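Local coordinates for uncharacterized protein (Pyrococcus horikoshii, PDB 1ZJJ) that binds magnesium and is probably a phosphatase of the haloacid dehalogenase (HAD) superfamily, its natural substrate not being established, at residues V2-M8 with I34-T40; E204-D210 with M224-V229. All coordinates share one frame; numbering follows the deposited sequence.

Interaction 1 (V2-M8 with I34-T40); sequences VAIIFDM and IPFAFLT. With MG (magnesium ion), chain D.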
ATOM      1  N   VAL B   2      22.160 -20.556  27.146  1.00 29.13           N
ATOM      2  CA  VAL B   2      21.593 -19.400  26.477  1.00 26.31           C
ATOM      3  C   VAL B   2      22.267 -19.031  25.154  1.00 22.88           C
ATOM      4  O   VAL B   2      23.488 -19.098  25.020  1.00 20.73           O
ATOM      5  CB  VAL B   2      21.662 -18.177  27.411  1.00 26.63           C
ATOM      6  CG1 VAL B   2      21.175 -16.916  26.684  1.00 27.16           C
ATOM      7  CG2 VAL B   2      20.816 -18.417  28.652  1.00 28.83           C
ATOM      8  N   ALA B   3      21.438 -18.630  24.193  1.00 22.34           N
ATOM      9  CA  ALA B   3      21.879 -18.180  22.878  1.00 20.97           C
ATOM     10  C   ALA B   3      21.248 -16.799  22.731  1.00 20.00           C
ATOM     11  O   ALA B   3      20.073 -16.612  23.048  1.00 19.42           O
ATOM     12  CB  ALA B   3      21.379 -19.132  21.769  1.00 20.59           C
ATOM     13  N   ILE B   4      22.021 -15.828  22.266  1.00 18.07           N
ATOM     14  CA  ILE B   4      21.493 -14.482  22.141  1.00 17.27           C
ATOM     15  C   ILE B   4      21.336 -14.053  20.687  1.00 16.01           C
ATOM     16  O   ILE B   4      22.264 -14.154  19.886  1.00 15.20           O
ATOM     17  CB  ILE B   4      22.394 -13.470  22.901  1.00 18.26           C
ATOM     18  CG1 ILE B   4      22.628 -13.959  24.342  1.00 17.19           C
ATOM     19  CG2 ILE B   4      21.735 -12.091  22.919  1.00 19.91           C
ATOM     20  CD1 ILE B   4      23.586 -13.102  25.152  1.00 15.33           C
ATOM     21  N   ILE B   5      20.141 -13.583  20.360  1.00 16.35           N
ATOM     22  CA  ILE B   5      19.826 -13.124  19.013  1.00 14.15           C
ATOM     23  C   ILE B   5      19.775 -11.590  19.025  1.00 16.24           C
ATOM     24  O   ILE B   5      19.067 -10.997  19.844  1.00 17.51           O
ATOM     25  CB  ILE B   5      18.451 -13.674  18.563  1.00 17.00           C
ATOM     26  CG1 ILE B   5      18.367 -15.179  18.843  1.00 15.57           C
ATOM     27  CG2 ILE B   5      18.231 -13.382  17.077  1.00 15.24           C
ATOM     28  CD1 ILE B   5      19.451 -16.005  18.178  1.00 16.11           C
ATOM     29  N   PHE B   6      20.526 -10.951  18.128  1.00 14.93           N
ATOM     30  CA  PHE B   6      20.552  -9.488  18.058  1.00 14.70           C
ATOM     31  C   PHE B   6      19.990  -8.894  16.778  1.00 15.49           C
ATOM     32  O   PHE B   6      20.331  -9.328  15.673  1.00 14.41           O
ATOM     33  CB  PHE B   6      21.977  -8.926  18.152  1.00 14.23           C
ATOM     34  CG  PHE B   6      22.716  -9.285  19.409  1.00 15.99           C
ATOM     35  CD1 PHE B   6      23.367 -10.506  19.519  1.00 16.69           C
ATOM     36  CD2 PHE B   6      22.801  -8.379  20.464  1.00 15.06           C
ATOM     37  CE1 PHE B   6      24.101 -10.820  20.657  1.00 17.98           C
ATOM     38  CE2 PHE B   6      23.534  -8.685  21.611  1.00 17.30           C
ATOM     39  CZ  PHE B   6      24.185  -9.909  21.705  1.00 16.76           C
ATOM     40  N   ASP B   7      19.148  -7.881  16.935  1.00 16.01           N
ATOM     41  CA  ASP B   7      18.643  -7.150  15.784  1.00 16.68           C
ATOM     42  C   ASP B   7      19.887  -6.331  15.451  1.00 17.06           C
ATOM     43  O   ASP B   7      20.784  -6.223  16.289  1.00 14.62           O
ATOM     44  CB  ASP B   7      17.511  -6.212  16.184  1.00 17.28           C
ATOM     45  CG  ASP B   7      17.222  -5.179  15.119  1.00 20.50           C
ATOM     46  OD1 ASP B   7      16.766  -5.554  14.018  1.00 18.62           O
ATOM     47  OD2 ASP B   7      17.470  -3.994  15.389  1.00 19.61           O
ATOM     48  N   MET B   8      19.957  -5.745  14.260  1.00 16.12           N
ATOM     49  CA  MET B   8      21.144  -4.982  13.896  1.00 17.52           C
ATOM     50  C   MET B   8      21.064  -3.454  14.009  1.00 18.67           C
ATOM     51  O   MET B   8      21.601  -2.875  14.959  1.00 17.95           O
ATOM     52  CB  MET B   8      21.592  -5.398  12.492  1.00 20.00           C
ATOM     53  CG  MET B   8      21.887  -6.896  12.414  1.00 23.43           C
ATOM     54  SD  MET B   8      22.418  -7.515  10.799  1.00 29.73           S
ATOM     55  CE  MET B   8      24.133  -7.318  10.922  1.00 25.51           C
ATOM     56  N   ILE B  34      28.983 -18.407  24.715  1.00 26.08           N
ATOM     57  CA  ILE B  34      27.598 -18.058  24.411  1.00 23.27           C
ATOM     58  C   ILE B  34      27.328 -17.908  22.911  1.00 21.26           C
ATOM     59  O   ILE B  34      27.862 -17.013  22.261  1.00 21.22           O
ATOM     60  CB  ILE B  34      27.205 -16.739  25.134  1.00 22.35           C
ATOM     61  CG1 ILE B  34      27.342 -16.925  26.649  1.00 23.66           C
ATOM     62  CG2 ILE B  34      25.779 -16.354  24.800  1.00 21.72           C
ATOM     63  CD1 ILE B  34      27.259 -15.639  27.446  1.00 22.89           C
ATOM     64  N   PRO B  35      26.502 -18.801  22.340  1.00 20.90           N
ATOM     65  CA  PRO B  35      26.185 -18.729  20.909  1.00 20.34           C
ATOM     66  C   PRO B  35      25.325 -17.499  20.637  1.00 19.18           C
ATOM     67  O   PRO B  35      24.529 -17.091  21.483  1.00 18.39           O
ATOM     68  CB  PRO B  35      25.404 -20.017  20.654  1.00 21.44           C
ATOM     69  CG  PRO B  35      25.879 -20.945  21.734  1.00 23.09           C
ATOM     70  CD  PRO B  35      25.947 -20.030  22.933  1.00 22.24           C
ATOM     71  N   PHE B  36      25.477 -16.912  19.459  1.00 18.97           N
ATOM     72  CA  PHE B  36      24.689 -15.740  19.113  1.00 20.05           C
ATOM     73  C   PHE B  36      24.489 -15.644  17.613  1.00 19.72           C
ATOM     74  O   PHE B  36      25.190 -16.296  16.831  1.00 19.23           O
ATOM     75  CB  PHE B  36      25.369 -14.468  19.640  1.00 19.16           C
ATOM     76  CG  PHE B  36      26.717 -14.207  19.033  1.00 22.51           C
ATOM     77  CD1 PHE B  36      26.834 -13.482  17.852  1.00 22.59           C
ATOM     78  CD2 PHE B  36      27.870 -14.727  19.620  1.00 22.76           C
ATOM     79  CE1 PHE B  36      28.085 -13.278  17.259  1.00 24.89           C
ATOM     80  CE2 PHE B  36      29.116 -14.528  19.036  1.00 23.07           C
ATOM     81  CZ  PHE B  36      29.225 -13.803  17.852  1.00 23.32           C
ATOM     82  N   ALA B  37      23.515 -14.837  17.217  1.00 20.00           N
ATOM     83  CA  ALA B  37      23.229 -14.631  15.805  1.00 19.04           C
ATOM     84  C   ALA B  37      22.594 -13.265  15.630  1.00 19.42           C
ATOM     85  O   ALA B  37      21.996 -12.725  16.561  1.00 18.86           O
ATOM     86  CB  ALA B  37      22.297 -15.716  15.292  1.00 17.60           C
ATOM     87  N   PHE B  38      22.749 -12.699  14.441  1.00 17.87           N
ATOM     88  CA  PHE B  38      22.174 -11.403  14.138  1.00 17.30           C
ATOM     89  C   PHE B  38      20.935 -11.679  13.286  1.00 18.41           C
ATOM     90  O   PHE B  38      20.946 -12.560  12.417  1.00 19.04           O
ATOM     91  CB  PHE B  38      23.201 -10.536  13.403  1.00 17.79           C
ATOM     92  CG  PHE B  38      24.454 -10.253  14.213  1.00 19.51           C
ATOM     93  CD1 PHE B  38      24.484 -10.485  15.587  1.00 21.67           C
ATOM     94  CD2 PHE B  38      25.589  -9.730  13.604  1.00 23.43           C
ATOM     95  CE1 PHE B  38      25.629 -10.199  16.344  1.00 24.04           C
ATOM     96  CE2 PHE B  38      26.738  -9.439  14.350  1.00 24.51           C
ATOM     97  CZ  PHE B  38      26.756  -9.674  15.724  1.00 22.99           C
ATOM     98  N   LEU B  39      19.866 -10.936  13.541  1.00 15.65           N
ATOM     99  CA  LEU B  39      18.614 -11.166  12.839  1.00 16.51           C
ATOM    100  C   LEU B  39      17.974  -9.878  12.342  1.00 17.65           C
ATOM    101  O   LEU B  39      17.392  -9.133  13.132  1.00 18.01           O
ATOM    102  CB  LEU B  39      17.649 -11.898  13.789  1.00 19.36           C
ATOM    103  CG  LEU B  39      16.310 -12.418  13.247  1.00 20.11           C
ATOM    104  CD1 LEU B  39      16.587 -13.603  12.338  1.00 19.41           C
ATOM    105  CD2 LEU B  39      15.391 -12.843  14.393  1.00 19.40           C
ATOM    106  N   THR B  40      18.072  -9.625  11.036  1.00 16.11           N
ATOM    107  CA  THR B  40      17.493  -8.420  10.449  1.00 16.26           C
ATOM    108  C   THR B  40      16.316  -8.693   9.503  1.00 17.00           C
ATOM    109  O   THR B  40      16.342  -9.653   8.726  1.00 15.15           O
ATOM    110  CB  THR B  40      18.554  -7.611   9.669  1.00 15.96           C
ATOM    111  OG1 THR B  40      17.942  -6.446   9.105  1.00 16.28           O
ATOM    112  CG2 THR B  40      19.157  -8.446   8.546  1.00 15.33           C
TER
HETATM  113 MG    MG D1002      16.487  -2.221  14.646  1.00 21.90          MG
HETATM  114  O   HOH W   1      16.622  -2.674  12.654  1.00 13.22           O
HETATM  115  O   HOH W   2      14.610  -3.262  14.728  1.00 16.78           O
HETATM  116  O   HOH W   3      15.589  -0.305  14.229  1.00 18.11           O
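Phe6 and Phe38 pack together on one face of two parallel strands, CB of Phe6 lying 3.9 Å from CD1 of the Phe38 ring. The edge of the Phe6 ring is turned to Phe36, whose CB sits in the ring plane 4.0 Å from CE1 of Phe6. From beyond strand 2-6, Met8 bends at its last torsion (chi3 90°) and lays CE 3.9 Å from CD2 of Phe38, the two side chains crossing at about a right angle. On the other face, Ile5 divides its branches: CG2 meets CB of Leu39 at 3.7 Å, while CD1 reaches the methyl of Ala37. Between the faces, four backbone hydrogen bonds run from Ile4 N–Pro35 O (2.9 Å) to Leu39 N–Phe6 O (2.7 Å). Past the strand, Asp7 binds the magnesium ion through OD2 at 2.2 Å; its OD1 accepts a hydrogen bond from a metal-bound water and forms a salt bridge with Lys187, which also holds Leu39 O. This is consistent with the strand end carrying the nucleophilic aspartate in HAD enzymes. Leu54 of helix 47-56 covers Phe38 and Met8, Val196 of helix 190-199 covers Ile5 and Leu39, and strand 204-209 flanks strand 2-6.

Interaction 2 (E204-D210 with M224-V229); sequences ELWMVGD and MKAIMV. With MG (magnesium ion), chain D.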
ATOM      1  N   GLU B 204      18.109 -21.664  25.424  1.00 28.68           N
ATOM      2  CA  GLU B 204      17.183 -20.697  26.006  1.00 27.33           C
ATOM      3  C   GLU B 204      17.531 -19.497  25.150  1.00 25.89           C
ATOM      4  O   GLU B 204      18.680 -19.068  25.133  1.00 24.59           O
ATOM      5  CB  GLU B 204      17.542 -20.412  27.459  1.00 29.42           C
ATOM      6  CG  GLU B 204      16.905 -19.147  27.969  1.00 31.15           C
ATOM      7  CD  GLU B 204      17.318 -18.823  29.386  1.00 34.46           C
ATOM      8  OE1 GLU B 204      16.966 -17.720  29.847  1.00 35.19           O
ATOM      9  OE2 GLU B 204      17.988 -19.663  30.041  1.00 36.94           O
ATOM     10  N   LEU B 205      16.552 -18.963  24.437  1.00 24.51           N
ATOM     11  CA  LEU B 205      16.791 -17.841  23.538  1.00 23.85           C
ATOM     12  C   LEU B 205      16.495 -16.466  24.106  1.00 22.90           C
ATOM     13  O   LEU B 205      15.494 -16.273  24.793  1.00 22.59           O
ATOM     14  CB  LEU B 205      15.964 -18.021  22.259  1.00 24.09           C
ATOM     15  CG  LEU B 205      16.140 -19.320  21.471  1.00 24.13           C
ATOM     16  CD1 LEU B 205      15.172 -19.335  20.290  1.00 19.84           C
ATOM     17  CD2 LEU B 205      17.581 -19.433  20.996  1.00 25.01           C
ATOM     18  N   TRP B 206      17.383 -15.521  23.805  1.00 21.62           N
ATOM     19  CA  TRP B 206      17.235 -14.125  24.215  1.00 19.86           C
ATOM     20  C   TRP B 206      17.181 -13.297  22.930  1.00 17.82           C
ATOM     21  O   TRP B 206      17.920 -13.566  21.982  1.00 18.20           O
ATOM     22  CB  TRP B 206      18.434 -13.645  25.029  1.00 19.45           C
ATOM     23  CG  TRP B 206      18.535 -14.175  26.427  1.00 21.65           C
ATOM     24  CD1 TRP B 206      17.797 -15.179  26.994  1.00 22.20           C
ATOM     25  CD2 TRP B 206      19.479 -13.759  27.421  1.00 22.45           C
ATOM     26  NE1 TRP B 206      18.231 -15.414  28.279  1.00 22.67           N
ATOM     27  CE2 TRP B 206      19.262 -14.558  28.565  1.00 22.56           C
ATOM     28  CE3 TRP B 206      20.490 -12.789  27.450  1.00 23.68           C
ATOM     29  CZ2 TRP B 206      20.021 -14.418  29.734  1.00 23.38           C
ATOM     30  CZ3 TRP B 206      21.247 -12.649  28.611  1.00 24.84           C
ATOM     31  CH2 TRP B 206      21.007 -13.462  29.737  1.00 23.65           C
ATOM     32  N   MET B 207      16.309 -12.297  22.903  1.00 17.64           N
ATOM     33  CA  MET B 207      16.171 -11.420  21.741  1.00 16.83           C
ATOM     34  C   MET B 207      16.507  -9.996  22.172  1.00 17.10           C
ATOM     35  O   MET B 207      15.924  -9.473  23.118  1.00 18.11           O
ATOM     36  CB  MET B 207      14.738 -11.461  21.209  1.00 16.85           C
ATOM     37  CG  MET B 207      14.482 -10.579  19.992  1.00 16.63           C
ATOM     38  SD  MET B 207      15.360 -11.164  18.532  1.00 17.87           S
ATOM     39  CE  MET B 207      15.854  -9.596  17.764  1.00 19.54           C
ATOM     40  N   VAL B 208      17.453  -9.376  21.481  1.00 15.15           N
ATOM     41  CA  VAL B 208      17.853  -8.013  21.800  1.00 15.32           C
ATOM     42  C   VAL B 208      17.519  -7.103  20.619  1.00 17.01           C
ATOM     43  O   VAL B 208      18.045  -7.289  19.515  1.00 18.20           O
ATOM     44  CB  VAL B 208      19.366  -7.928  22.081  1.00 15.07           C
ATOM     45  CG1 VAL B 208      19.750  -6.501  22.393  1.00 15.45           C
ATOM     46  CG2 VAL B 208      19.751  -8.868  23.222  1.00 14.01           C
ATOM     47  N   GLY B 209      16.645  -6.125  20.846  1.00 17.45           N
ATOM     48  CA  GLY B 209      16.260  -5.222  19.770  1.00 18.12           C
ATOM     49  C   GLY B 209      15.923  -3.817  20.220  1.00 18.63           C
ATOM     50  O   GLY B 209      15.939  -3.517  21.416  1.00 19.75           O
ATOM     51  N   ASP B 210      15.620  -2.946  19.259  1.00 18.96           N
ATOM     52  CA  ASP B 210      15.275  -1.560  19.567  1.00 19.00           C
ATOM     53  C   ASP B 210      13.860  -1.208  19.121  1.00 18.29           C
ATOM     54  O   ASP B 210      13.401  -0.093  19.363  1.00 18.62           O
ATOM     55  CB  ASP B 210      16.255  -0.595  18.900  1.00 18.67           C
ATOM     56  CG  ASP B 210      16.131  -0.606  17.398  1.00 19.10           C
ATOM     57  OD1 ASP B 210      16.253  -1.707  16.834  1.00 14.93           O
ATOM     58  OD2 ASP B 210      15.907   0.465  16.792  1.00 17.70           O
ATOM     59  N   MET B 224      10.950 -15.761  24.044  1.00 24.86           N
ATOM     60  CA  MET B 224      12.360 -15.412  24.124  1.00 23.62           C
ATOM     61  C   MET B 224      12.442 -14.276  25.130  1.00 23.85           C
ATOM     62  O   MET B 224      11.516 -13.467  25.224  1.00 23.57           O
ATOM     63  CB  MET B 224      12.866 -14.895  22.779  1.00 21.65           C
ATOM     64  CG  MET B 224      12.656 -15.828  21.617  1.00 21.12           C
ATOM     65  SD  MET B 224      12.940 -14.941  20.083  1.00 22.32           S
ATOM     66  CE  MET B 224      14.749 -14.882  20.036  1.00 22.59           C
ATOM     67  N   LYS B 225      13.530 -14.206  25.889  1.00 22.27           N
ATOM     68  CA  LYS B 225      13.675 -13.112  26.839  1.00 22.41           C
ATOM     69  C   LYS B 225      13.684 -11.843  25.995  1.00 22.18           C
ATOM     70  O   LYS B 225      14.488 -11.714  25.067  1.00 22.23           O
ATOM     71  CB  LYS B 225      14.987 -13.233  27.619  1.00 25.41           C
ATOM     72  CG  LYS B 225      15.220 -12.095  28.610  1.00 25.92           C
ATOM     73  CD  LYS B 225      16.577 -12.204  29.291  1.00 29.29           C
ATOM     74  CE  LYS B 225      16.628 -13.366  30.267  1.00 30.57           C
ATOM     75  NZ  LYS B 225      15.713 -13.136  31.421  1.00 32.64           N
ATOM     76  N   ALA B 226      12.786 -10.914  26.310  1.00 19.12           N
ATOM     77  CA  ALA B 226      12.667  -9.667  25.556  1.00 20.52           C
ATOM     78  C   ALA B 226      13.532  -8.538  26.116  1.00 19.22           C
ATOM     79  O   ALA B 226      13.172  -7.878  27.099  1.00 20.37           O
ATOM     80  CB  ALA B 226      11.191  -9.233  25.503  1.00 18.82           C
ATOM     81  N   ILE B 227      14.674  -8.312  25.477  1.00 18.87           N
ATOM     82  CA  ILE B 227      15.595  -7.271  25.912  1.00 18.05           C
ATOM     83  C   ILE B 227      15.602  -6.104  24.941  1.00 18.70           C
ATOM     84  O   ILE B 227      15.899  -6.266  23.759  1.00 18.14           O
ATOM     85  CB  ILE B 227      17.037  -7.803  26.013  1.00 19.48           C
ATOM     86  CG1 ILE B 227      17.071  -9.072  26.872  1.00 18.84           C
ATOM     87  CG2 ILE B 227      17.944  -6.719  26.596  1.00 18.85           C
ATOM     88  CD1 ILE B 227      18.420  -9.773  26.876  1.00 20.73           C
ATOM     89  N   MET B 228      15.272  -4.921  25.436  1.00 19.77           N
ATOM     90  CA  MET B 228      15.268  -3.748  24.584  1.00 20.47           C
ATOM     91  C   MET B 228      16.410  -2.816  24.957  1.00 21.21           C
ATOM     92  O   MET B 228      16.712  -2.621  26.138  1.00 20.57           O
ATOM     93  CB  MET B 228      13.936  -2.997  24.701  1.00 22.32           C
ATOM     94  CG  MET B 228      13.793  -1.865  23.694  1.00 23.83           C
ATOM     95  SD  MET B 228      12.214  -0.982  23.785  1.00 25.46           S
ATOM     96  CE  MET B 228      12.715   0.551  24.541  1.00 23.49           C
ATOM     97  N   VAL B 229      17.066  -2.264  23.942  1.00 20.30           N
ATOM     98  CA  VAL B 229      18.147  -1.314  24.175  1.00 19.84           C
ATOM     99  C   VAL B 229      17.611   0.052  23.768  1.00 21.48           C
ATOM    100  O   VAL B 229      16.666   0.143  22.980  1.00 23.48           O
ATOM    101  CB  VAL B 229      19.414  -1.656  23.359  1.00 19.26           C
ATOM    102  CG1 VAL B 229      20.051  -2.924  23.907  1.00 19.14           C
ATOM    103  CG2 VAL B 229      19.069  -1.807  21.883  1.00 19.31           C
TER
HETATM  104 MG    MG D1002      16.487  -2.221  14.646  1.00 21.90          MG
HETATM  105  O   HOH W   3      15.589  -0.305  14.229  1.00 18.11           O
HETATM  106  O   HOH W   2      14.610  -3.262  14.728  1.00 16.78           O
HETATM  107  O   HOH W   1      16.622  -2.674  12.654  1.00 13.22           O
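Trp206 and Lys225 lie side by side on one face of two parallel strands and point the same way, the lysine chain running over the indole. CD of Lys225 stands 3.6 Å from the centroid of the five-membered ring, almost on its normal, a CH-pi contact; CE continues over the same face, 3.3 Å from NE1 of Trp206. Lys225 starts out extended alongside the indole (chi1 179°), and the bend at chi3 (-71°) keeps CE over the ring. The indole is also held at its rim: NE1 of Trp206 donates to OE1 of Glu204 at 3.1 Å, with the oxygen in the ring plane but the N-H arriving from above the carboxylate plane. Ile227 follows along this face, its CD1 placed obliquely 3.7 Å from CE3 of Trp206 and close to CG2 of Val208. Further on, CG1 of Val208 meets CG1 of Val229 at 3.9 Å, these side chains crossing at about a right angle.

On the other face, Met224 bends at its end to bring CE 3.6 Å from CB of Met207. Five backbone bonds join the strands, and the Gly209 carbonyl accepts the last, from Val229 N. Asp210 follows, its OD1 on the magnesium ion at 2.3 Å; OD2 accepts from a metal-bound water and from Val233 N. Helix 256-261 lies against Trp206 and Val208, and helix 212-221 against Met207 and Ala226.

Lys225 NZ and Glu204 OE1, 5.0 Å apart, form no direct pair, so their opposite charges probably add only a mild attraction to the CH-pi packing. At the far end, two acceptor roles for OD2 and a metal bond for OD1 fix the turn of the Asp210 carboxylate, consistent with the metal-binding acidic residue of a HAD phosphatase.

From the N terminus, strand 2-6 leads through helix 22-31 to strand 36-40, and interaction 1 closes that loop. After strand 66-68 the chain passes through the four-stranded sheet 86-89, 121-124, 147-150 and 183-184 before returning to strand 204-209. Interaction 2 closes the next, shorter loop, a beta-alpha-beta unit over helix 212-221. The two loops lie in series and neither nest nor cross. Strands 2-6 and 204-209 are nevertheless neighbours in the parallel six-stranded sheet, linked by probable hydrogen bonds between Ile5 and both Trp206 and Val208. The distant halves of the sequence thereby bring Asp7 and Asp210 onto one magnesium ion, completed by the backbone carbonyl of Asp9 and three waters.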